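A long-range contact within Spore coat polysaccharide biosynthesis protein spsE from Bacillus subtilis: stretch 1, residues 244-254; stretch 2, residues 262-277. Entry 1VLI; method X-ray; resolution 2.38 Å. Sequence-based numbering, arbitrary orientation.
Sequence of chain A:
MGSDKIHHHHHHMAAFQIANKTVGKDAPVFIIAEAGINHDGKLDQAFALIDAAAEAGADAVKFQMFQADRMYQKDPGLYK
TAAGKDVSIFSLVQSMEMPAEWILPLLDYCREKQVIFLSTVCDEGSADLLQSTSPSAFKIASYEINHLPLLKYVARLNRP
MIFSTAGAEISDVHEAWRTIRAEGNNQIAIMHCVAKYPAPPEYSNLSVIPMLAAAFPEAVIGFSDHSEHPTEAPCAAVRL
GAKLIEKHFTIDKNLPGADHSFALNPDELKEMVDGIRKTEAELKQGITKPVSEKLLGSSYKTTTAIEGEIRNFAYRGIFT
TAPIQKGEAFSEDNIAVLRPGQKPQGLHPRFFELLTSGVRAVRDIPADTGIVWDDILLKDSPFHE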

ATOM      1  N   LEU A 244      12.762   1.156  -5.301  1.00 53.29           N
ATOM      2  CA  LEU A 244      11.676   0.343  -5.801  1.00 53.60           C
ATOM      3  C   LEU A 244      10.765   1.210  -6.643  1.00 57.18           C
ATOM      4  O   LEU A 244      10.630   2.442  -6.403  1.00 58.20           O
ATOM      5  CB  LEU A 244      10.839  -0.266  -4.686  1.00 53.39           C
ATOM      6  CG  LEU A 244      11.384  -0.750  -3.340  1.00 45.43           C
ATOM      7  CD1 LEU A 244      11.746   0.472  -2.464  1.00 57.42           C
ATOM      8  CD2 LEU A 244      10.265  -1.487  -2.714  1.00 39.93           C
ATOM      9  N   ILE A 245      10.162   0.559  -7.645  1.00 56.27           N
ATOM     10  CA  ILE A 245       9.200   1.178  -8.565  1.00 54.06           C
ATOM     11  C   ILE A 245       8.036   0.234  -8.663  1.00 56.37           C
ATOM     12  O   ILE A 245       8.232  -0.967  -8.876  1.00 59.21           O
ATOM     13  CB  ILE A 245       9.797   1.386  -9.992  1.00 51.34           C
ATOM     14  CG1 ILE A 245      11.032   2.282  -9.997  1.00 53.03           C
ATOM     15  CG2 ILE A 245       8.751   1.930 -10.988  1.00 49.15           C
ATOM     16  CD1 ILE A 245      10.780   3.802  -9.458  1.00 39.05           C
ATOM     17  N   GLU A 246       6.834   0.774  -8.529  1.00 55.75           N
ATOM     18  CA  GLU A 246       5.615   0.007  -8.744  1.00 59.72           C
ATOM     19  C   GLU A 246       4.862   0.655  -9.924  1.00 58.91           C
ATOM     20  O   GLU A 246       4.702   1.894  -9.968  1.00 51.64           O
ATOM     21  CB  GLU A 246       4.783   0.045  -7.472  1.00 59.64           C
ATOM     22  CG  GLU A 246       3.655  -0.964  -7.363  1.00 66.99           C
ATOM     23  CD  GLU A 246       2.825  -0.763  -6.096  1.00 68.13           C
ATOM     24  OE1 GLU A 246       3.228   0.037  -5.207  1.00 77.44           O
ATOM     25  OE2 GLU A 246       1.751  -1.400  -5.987  1.00 87.88           O
ATOM     26  N   LYS A 247       4.451  -0.171 -10.899  1.00 55.98           N
ATOM     27  CA  LYS A 247       3.629   0.287 -12.028  1.00 56.32           C
ATOM     28  C   LYS A 247       2.554  -0.745 -12.341  1.00 58.91           C
ATOM     29  O   LYS A 247       2.837  -1.959 -12.290  1.00 57.21           O
ATOM     30  CB  LYS A 247       4.508   0.494 -13.268  1.00 56.98           C
ATOM     31  CG  LYS A 247       3.885   1.299 -14.418  1.00 55.73           C
ATOM     32  CD  LYS A 247       4.169   2.778 -14.324  1.00 54.14           C
ATOM     33  CE  LYS A 247       4.022   3.453 -15.686  1.00 57.64           C
ATOM     34  NZ  LYS A 247       4.127   4.941 -15.557  1.00 54.54           N
ATOM     35  N   HIS A 248       1.337  -0.273 -12.651  1.00 58.17           N
ATOM     36  CA  HIS A 248       0.253  -1.159 -13.105  1.00 55.68           C
ATOM     37  C   HIS A 248       0.552  -1.665 -14.514  1.00 57.06           C
ATOM     38  O   HIS A 248       1.102  -0.921 -15.354  1.00 51.73           O
ATOM     39  CB  HIS A 248      -1.096  -0.459 -13.138  1.00 54.10           C
ATOM     40  CG  HIS A 248      -1.589  -0.028 -11.794  1.00 64.53           C
ATOM     41  ND1 HIS A 248      -2.743  -0.528 -11.235  1.00 65.24           N
ATOM     42  CD2 HIS A 248      -1.093   0.865 -10.900  1.00 65.15           C
ATOM     43  CE1 HIS A 248      -2.936   0.033 -10.053  1.00 77.48           C
ATOM     44  NE2 HIS A 248      -1.951   0.884  -9.825  1.00 75.39           N
ATOM     45  N   PHE A 249       0.203  -2.933 -14.753  1.00 54.21           N
ATOM     46  CA  PHE A 249       0.243  -3.485 -16.087  1.00 55.91           C
ATOM     47  C   PHE A 249      -0.980  -4.353 -16.363  1.00 58.09           C
ATOM     48  O   PHE A 249      -1.656  -4.816 -15.446  1.00 56.18           O
ATOM     49  CB  PHE A 249       1.535  -4.267 -16.326  1.00 56.42           C
ATOM     50  CG  PHE A 249       1.519  -5.676 -15.792  1.00 53.14           C
ATOM     51  CD1 PHE A 249       1.584  -5.912 -14.427  1.00 53.00           C
ATOM     52  CD2 PHE A 249       1.477  -6.764 -16.666  1.00 56.25           C
ATOM     53  CE1 PHE A 249       1.594  -7.194 -13.922  1.00 53.66           C
ATOM     54  CE2 PHE A 249       1.487  -8.077 -16.183  1.00 56.97           C
ATOM     55  CZ  PHE A 249       1.539  -8.302 -14.812  1.00 58.64           C
ATOM     56  N   THR A 250      -1.269  -4.539 -17.640  1.00 60.46           N
ATOM     57  CA  THR A 250      -2.374  -5.372 -18.062  1.00 63.21           C
ATOM     58  C   THR A 250      -1.877  -6.224 -19.209  1.00 62.62           C
ATOM     59  O   THR A 250      -0.735  -6.085 -19.624  1.00 62.85           O
ATOM     60  CB  THR A 250      -3.586  -4.520 -18.481  1.00 64.40           C
ATOM     61  OG1 THR A 250      -4.618  -5.379 -18.985  1.00 66.73           O
ATOM     62  CG2 THR A 250      -3.234  -3.616 -19.688  1.00 63.76           C
ATOM     63  N   ILE A 251      -2.734  -7.100 -19.710  1.00 63.48           N
ATOM     64  CA  ILE A 251      -2.384  -7.984 -20.809  1.00 64.27           C
ATOM     65  C   ILE A 251      -2.810  -7.339 -22.125  1.00 66.11           C
ATOM     66  O   ILE A 251      -2.279  -7.664 -23.195  1.00 68.06           O
ATOM     67  CB  ILE A 251      -3.006  -9.422 -20.565  1.00 65.16           C
ATOM     68  CG1 ILE A 251      -2.092 -10.516 -21.102  1.00 72.32           C
ATOM     69  CG2 ILE A 251      -4.469  -9.578 -21.059  1.00 61.22           C
ATOM     70  CD1 ILE A 251      -0.901 -10.783 -20.216  1.00 80.02           C
ATOM     71  N   ASP A 252      -3.753  -6.397 -22.022  1.00 67.98           N
ATOM     72  CA  ASP A 252      -4.353  -5.713 -23.176  1.00 70.57           C
ATOM     73  C   ASP A 252      -5.092  -4.450 -22.716  1.00 70.61           C
ATOM     74  O   ASP A 252      -6.094  -4.540 -22.007  1.00 70.58           O
ATOM     75  CB  ASP A 252      -5.313  -6.669 -23.910  1.00 71.29           C
ATOM     76  CG  ASP A 252      -6.158  -5.983 -24.968  1.00 74.40           C
ATOM     77  OD1 ASP A 252      -5.833  -4.855 -25.396  1.00 81.28           O
ATOM     78  OD2 ASP A 252      -7.177  -6.517 -25.445  1.00 81.78           O
ATOM     79  N   LYS A 253      -4.606  -3.286 -23.146  1.00 71.98           N
ATOM     80  CA  LYS A 253      -5.100  -1.977 -22.666  1.00 72.87           C
ATOM     81  C   LYS A 253      -6.549  -1.663 -23.059  1.00 73.74           C
ATOM     82  O   LYS A 253      -7.189  -0.783 -22.472  1.00 73.21           O
ATOM     83  CB  LYS A 253      -4.182  -0.847 -23.151  1.00 72.98           C
ATOM     84  CG  LYS A 253      -2.794  -0.836 -22.514  1.00 74.42           C
ATOM     85  CD  LYS A 253      -1.794   0.021 -23.297  1.00 72.05           C
ATOM     86  CE  LYS A 253      -2.011   1.517 -23.102  1.00 70.52           C
ATOM     87  NZ  LYS A 253      -1.781   1.949 -21.699  1.00 73.08           N
ATOM     88  N   ASN A 254      -7.058  -2.377 -24.059  1.00 74.75           N
ATOM     89  CA  ASN A 254      -8.391  -2.100 -24.584  1.00 75.40           C
ATOM     90  C   ASN A 254      -9.497  -2.931 -23.930  1.00 76.22           C
ATOM     91  O   ASN A 254     -10.677  -2.700 -24.205  1.00 77.05           O
ATOM     92  CB  ASN A 254      -8.424  -2.219 -26.119  1.00 74.57           C
ATOM     93  CG  ASN A 254      -7.557  -1.167 -26.807  1.00 73.79           C
ATOM     94  OD1 ASN A 254      -6.750  -1.494 -27.677  1.00 68.97           O
ATOM     95  ND2 ASN A 254      -7.707   0.100 -26.404  1.00 67.59           N
ATOM     96  N   PHE A 262      -5.336   2.433 -18.568  1.00 76.03           N
ATOM     97  CA  PHE A 262      -4.198   3.273 -18.223  1.00 74.08           C
ATOM     98  C   PHE A 262      -2.965   2.483 -17.727  1.00 70.16           C
ATOM     99  O   PHE A 262      -1.908   3.073 -17.475  1.00 69.23           O
ATOM    100  CB  PHE A 262      -4.640   4.372 -17.238  1.00 75.95           C
ATOM    101  CG  PHE A 262      -5.744   5.278 -17.778  1.00 81.13           C
ATOM    102  CD1 PHE A 262      -5.494   6.167 -18.843  1.00 84.77           C
ATOM    103  CD2 PHE A 262      -7.028   5.254 -17.213  1.00 84.96           C
ATOM    104  CE1 PHE A 262      -6.510   7.015 -19.345  1.00 82.42           C
ATOM    105  CE2 PHE A 262      -8.055   6.099 -17.705  1.00 84.27           C
ATOM    106  CZ  PHE A 262      -7.792   6.979 -18.772  1.00 80.58           C
ATOM    107  N   ALA A 263      -3.101   1.157 -17.605  1.00 64.48           N
ATOM    108  CA  ALA A 263      -1.982   0.293 -17.237  1.00 60.08           C
ATOM    109  C   ALA A 263      -1.088   0.076 -18.445  1.00 59.15           C
ATOM    110  O   ALA A 263      -1.515   0.254 -19.586  1.00 59.49           O
ATOM    111  CB  ALA A 263      -2.490  -1.045 -16.712  1.00 60.66           C
ATOM    112  N   LEU A 264       0.161  -0.296 -18.208  1.00 57.56           N
ATOM    113  CA  LEU A 264       1.058  -0.619 -19.311  1.00 56.00           C
ATOM    114  C   LEU A 264       0.735  -2.015 -19.853  1.00 58.32           C
ATOM    115  O   LEU A 264       0.384  -2.912 -19.075  1.00 58.04           O
ATOM    116  CB  LEU A 264       2.507  -0.569 -18.846  1.00 53.81           C
ATOM    117  CG  LEU A 264       2.958   0.765 -18.254  1.00 51.82           C
ATOM    118  CD1 LEU A 264       4.467   0.737 -18.110  1.00 38.51           C
ATOM    119  CD2 LEU A 264       2.506   1.929 -19.160  1.00 49.27           C
ATOM    120  N   ASN A 265       0.836  -2.194 -21.175  1.00 58.56           N
ATOM    121  CA  ASN A 265       0.748  -3.526 -21.763  1.00 60.03           C
ATOM    122  C   ASN A 265       2.104  -4.237 -21.617  1.00 60.81           C
ATOM    123  O   ASN A 265       3.051  -3.632 -21.120  1.00 63.96           O
ATOM    124  CB  ASN A 265       0.246  -3.468 -23.208  1.00 58.98           C
ATOM    125  CG  ASN A 265       1.204  -2.761 -24.149  1.00 67.09           C
ATOM    126  OD1 ASN A 265       2.434  -2.924 -24.081  1.00 77.25           O
ATOM    127  ND2 ASN A 265       0.638  -1.990 -25.072  1.00 69.96           N
ATOM    128  N   PRO A 266       2.204  -5.515 -21.970  1.00 60.03           N
ATOM    129  CA  PRO A 266       3.451  -6.254 -21.768  1.00 59.83           C
ATOM    130  C   PRO A 266       4.688  -5.641 -22.385  1.00 60.32           C
ATOM    131  O   PRO A 266       5.749  -5.742 -21.781  1.00 61.05           O
ATOM    132  CB  PRO A 266       3.157  -7.602 -22.412  1.00 58.76           C
ATOM    133  CG  PRO A 266       1.683  -7.758 -22.173  1.00 58.06           C
ATOM    134  CD  PRO A 266       1.138  -6.394 -22.489  1.00 60.25           C
ATOM    135  N   ASP A 267       4.554  -5.044 -23.574  1.00 60.66           N
ATOM    136  CA  ASP A 267       5.660  -4.403 -24.274  1.00 61.77           C
ATOM    137  C   ASP A 267       6.152  -3.174 -23.541  1.00 61.86           C
ATOM    138  O   ASP A 267       7.357  -3.014 -23.304  1.00 61.78           O
ATOM    139  CB  ASP A 267       5.232  -3.969 -25.671  1.00 63.43           C
ATOM    140  CG  ASP A 267       4.877  -5.123 -26.536  1.00 71.44           C
ATOM    141  OD1 ASP A 267       3.813  -5.742 -26.281  1.00 87.32           O
ATOM    142  OD2 ASP A 267       5.598  -5.487 -27.482  1.00 67.10           O
ATOM    143  N   GLU A 268       5.208  -2.296 -23.224  1.00 60.37           N
ATOM    144  CA  GLU A 268       5.490  -1.109 -22.452  1.00 61.77           C
ATOM    145  C   GLU A 268       6.106  -1.454 -21.080  1.00 61.96           C
ATOM    146  O   GLU A 268       6.950  -0.703 -20.589  1.00 63.65           O
ATOM    147  CB  GLU A 268       4.223  -0.273 -22.284  1.00 61.05           C
ATOM    148  CG  GLU A 268       3.524   0.084 -23.587  1.00 59.00           C
ATOM    149  CD  GLU A 268       2.230   0.849 -23.358  1.00 63.41           C
ATOM    150  OE1 GLU A 268       1.357   0.356 -22.596  1.00 62.56           O
ATOM    151  OE2 GLU A 268       2.083   1.948 -23.941  1.00 68.23           O
ATOM    152  N   LEU A 269       5.707  -2.582 -20.478  1.00 59.63           N
ATOM    153  CA  LEU A 269       6.278  -3.015 -19.192  1.00 58.78           C
ATOM    154  C   LEU A 269       7.755  -3.337 -19.352  1.00 58.44           C
ATOM    155  O   LEU A 269       8.576  -2.787 -18.606  1.00 57.44           O
ATOM    156  CB  LEU A 269       5.521  -4.215 -18.576  1.00 58.45           C
ATOM    157  CG  LEU A 269       5.895  -4.615 -17.129  1.00 58.83           C
ATOM    158  CD1 LEU A 269       5.514  -3.553 -16.067  1.00 46.51           C
ATOM    159  CD2 LEU A 269       5.310  -5.966 -16.720  1.00 57.74           C
ATOM    160  N   LYS A 270       8.080  -4.203 -20.323  1.00 57.81           N
ATOM    161  CA  LYS A 270       9.471  -4.514 -20.726  1.00 61.50           C
ATOM    162  C   LYS A 270      10.278  -3.243 -21.036  1.00 63.51           C
ATOM    163  O   LYS A 270      11.449  -3.125 -20.666  1.00 65.57           O
ATOM    164  CB  LYS A 270       9.476  -5.453 -21.938  1.00 61.75           C
ATOM    165  CG  LYS A 270      10.838  -6.066 -22.309  1.00 69.06           C
ATOM    166  N   GLU A 271       9.626  -2.297 -21.707  1.00 63.17           N
ATOM    167  CA  GLU A 271      10.210  -1.019 -22.065  1.00 63.38           C
ATOM    168  C   GLU A 271      10.594  -0.214 -20.808  1.00 62.32           C
ATOM    169  O   GLU A 271      11.720   0.288 -20.725  1.00 62.67           O
ATOM    170  CB  GLU A 271       9.213  -0.264 -22.940  1.00 62.99           C
ATOM    171  CG  GLU A 271       9.642   1.104 -23.425  1.00 65.86           C
ATOM    172  CD  GLU A 271       8.572   1.768 -24.281  1.00 67.78           C
ATOM    173  OE1 GLU A 271       7.774   1.034 -24.920  1.00 68.95           O
ATOM    174  OE2 GLU A 271       8.537   3.029 -24.322  1.00 76.55           O
HETATM  175  N   MSE A 272       9.670  -0.115 -19.841  1.00 60.30           N
HETATM  176  CA  MSE A 272       9.948   0.517 -18.548  1.00 57.28           C
HETATM  177  C   MSE A 272      11.151  -0.099 -17.855  1.00 57.81           C
HETATM  178  O   MSE A 272      12.057   0.620 -17.430  1.00 60.76           O
HETATM  179  CB  MSE A 272       8.762   0.442 -17.603  1.00 56.04           C
HETATM  180  CG  MSE A 272       8.998   1.289 -16.331  1.00 51.45           C
HETATM  181 SE   MSE A 272       7.678   0.978 -14.951  1.00 58.04          SE
HETATM  182  CE  MSE A 272       8.129  -1.038 -14.448  1.00 55.51           C
ATOM    183  N   VAL A 273      11.134  -1.426 -17.728  1.00 57.12           N
ATOM    184  CA  VAL A 273      12.221  -2.197 -17.107  1.00 53.34           C
ATOM    185  C   VAL A 273      13.568  -1.904 -17.769  1.00 55.08           C
ATOM    186  O   VAL A 273      14.556  -1.635 -17.076  1.00 56.54           O
ATOM    187  CB  VAL A 273      11.914  -3.736 -17.094  1.00 52.17           C
ATOM    188  CG1 VAL A 273      13.103  -4.529 -16.558  1.00 47.99           C
ATOM    189  CG2 VAL A 273      10.633  -4.039 -16.244  1.00 37.13           C
ATOM    190  N   ASP A 274      13.601  -1.934 -19.102  1.00 54.85           N
ATOM    191  CA  ASP A 274      14.804  -1.612 -19.840  1.00 56.21           C
ATOM    192  C   ASP A 274      15.219  -0.142 -19.590  1.00 58.08           C
ATOM    193  O   ASP A 274      16.400   0.161 -19.401  1.00 57.53           O
ATOM    194  CB  ASP A 274      14.615  -1.890 -21.342  1.00 58.10           C
ATOM    195  CG  ASP A 274      14.411  -3.396 -21.671  1.00 62.64           C
ATOM    196  OD1 ASP A 274      14.656  -4.273 -20.806  1.00 59.89           O
ATOM    197  OD2 ASP A 274      14.007  -3.792 -22.799  1.00 61.64           O
ATOM    198  N   GLY A 275      14.254   0.769 -19.592  1.00 58.80           N
ATOM    199  CA  GLY A 275      14.525   2.145 -19.173  1.00 62.82           C
ATOM    200  C   GLY A 275      15.221   2.235 -17.812  1.00 63.84           C
ATOM    201  O   GLY A 275      16.296   2.843 -17.694  1.00 62.95           O
ATOM    202  N   ILE A 276      14.611   1.617 -16.793  1.00 64.00           N
ATOM    203  CA  ILE A 276      15.151   1.616 -15.422  1.00 62.81           C
ATOM    204  C   ILE A 276      16.566   1.044 -15.373  1.00 62.49           C
ATOM    205  O   ILE A 276      17.441   1.614 -14.716  1.00 65.74           O
ATOM    206  CB  ILE A 276      14.223   0.824 -14.450  1.00 61.69           C
ATOM    207  CG1 ILE A 276      13.012   1.659 -14.062  1.00 61.88           C
ATOM    208  CG2 ILE A 276      14.959   0.431 -13.172  1.00 58.80           C
ATOM    209  CD1 ILE A 276      11.765   0.830 -13.824  1.00 57.46           C
ATOM    210  N   ARG A 277      16.782  -0.069 -16.064  1.00 58.63           N
ATOM    211  CA  ARG A 277      18.016  -0.807 -15.936  1.00 57.90           C
ATOM    212  C   ARG A 277      19.151  -0.088 -16.630  1.00 57.51           C
ATOM    213  O   ARG A 277      20.303  -0.195 -16.214  1.00 57.66           O
ATOM    214  CB  ARG A 277      17.838  -2.221 -16.496  1.00 59.05           C
ATOM    215  CG  ARG A 277      16.917  -3.108 -15.640  1.00 57.98           C
ATOM    216  CD  ARG A 277      17.528  -3.570 -14.321  1.00 55.69           C
ATOM    217  NE  ARG A 277      16.597  -4.406 -13.557  1.00 62.58           N
ATOM    218  CZ  ARG A 277      16.179  -4.148 -12.319  1.00 63.23           C
ATOM    219  NH1 ARG A 277      16.613  -3.069 -11.659  1.00 65.24           N
ATOM    220  NH2 ARG A 277      15.332  -4.972 -11.729  1.00 52.66           N
TER

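A strand and a helix that follow one another in a chain often pack antiparallel, and the segments leading out of the strand and into the helix can be fastened by a few backbone bonds. SpsE offers a compact example. Strand 244-248 and helix 266-277 run at 165° to each other, their axes approaching to 10.4 Å, and the two stretches together bury 746 Å².

The backbone pairing lies beyond the end of the strand, where Phe249 and Leu264 form a single beta bridge with their CA atoms 4.4 Å apart. Two hydrogen bonds flank Phe249: Leu264 N donates to His248 O at 3.1 Å, and Thr250 N donates to Leu264 O at 2.7 Å, both close to linear. Leu264 O also lies 3.0 Å from Phe249 CA, a CA-H...O contact of the kind common where extended backbones pair. The small side chain of Ala263 fits against this backbone, its CB 3.7 Å from Phe249 C and 3.8 Å from Thr250 N.

Apolar contacts carry the packing from there along the helix. Ile245 and Lys247, alternate residues of the strand, both point toward the helix, whereas Glu246 between them points away. Leu269, Met272 and Ile276 answer from the helix at intervals of three and four residues, the spacing that keeps side chains on one side of a helix. Met272, present as selenomethionine, reaches both strand residues: its SE is 3.6 Å from Lys247 CB and 4.2 Å from Ile245 CG2. Farther along, Ile245 CG1 meets Ile276 CD1 at 4.2 Å. Lys247 contributes its aliphatic portion, with CE 3.7 Å from Leu264 CD1, while its NZ is hydrogen-bonded elsewhere in the structure. Nearer the start of the helix, Leu269 CD2 sits over one face of the Phe249 ring, 4.2 Å from the ring centroid, in a CH-pi contact in which the weakly positive C-H bonds of a methyl group meet the electron-rich pi cloud.

Polar chemistry gathers at the helix start. Asn265 is the N-cap: its OD1 accepts from Glu268 N at 3.0 Å, satisfying an amide that has no acceptor in the preceding turn. Glu268 returns the bond, OE1 accepting from Asn265 N at 3.0 Å, so the two residues form a reciprocal capping pair. Lys253 joins this arrangement from the first stretch. Its NZ donates to Ala263 O at 2.7 Å and forms a long salt bridge with Glu268 OE1 at 3.6 Å, linking one ammonium group to both the incoming loop and the first turn of the helix.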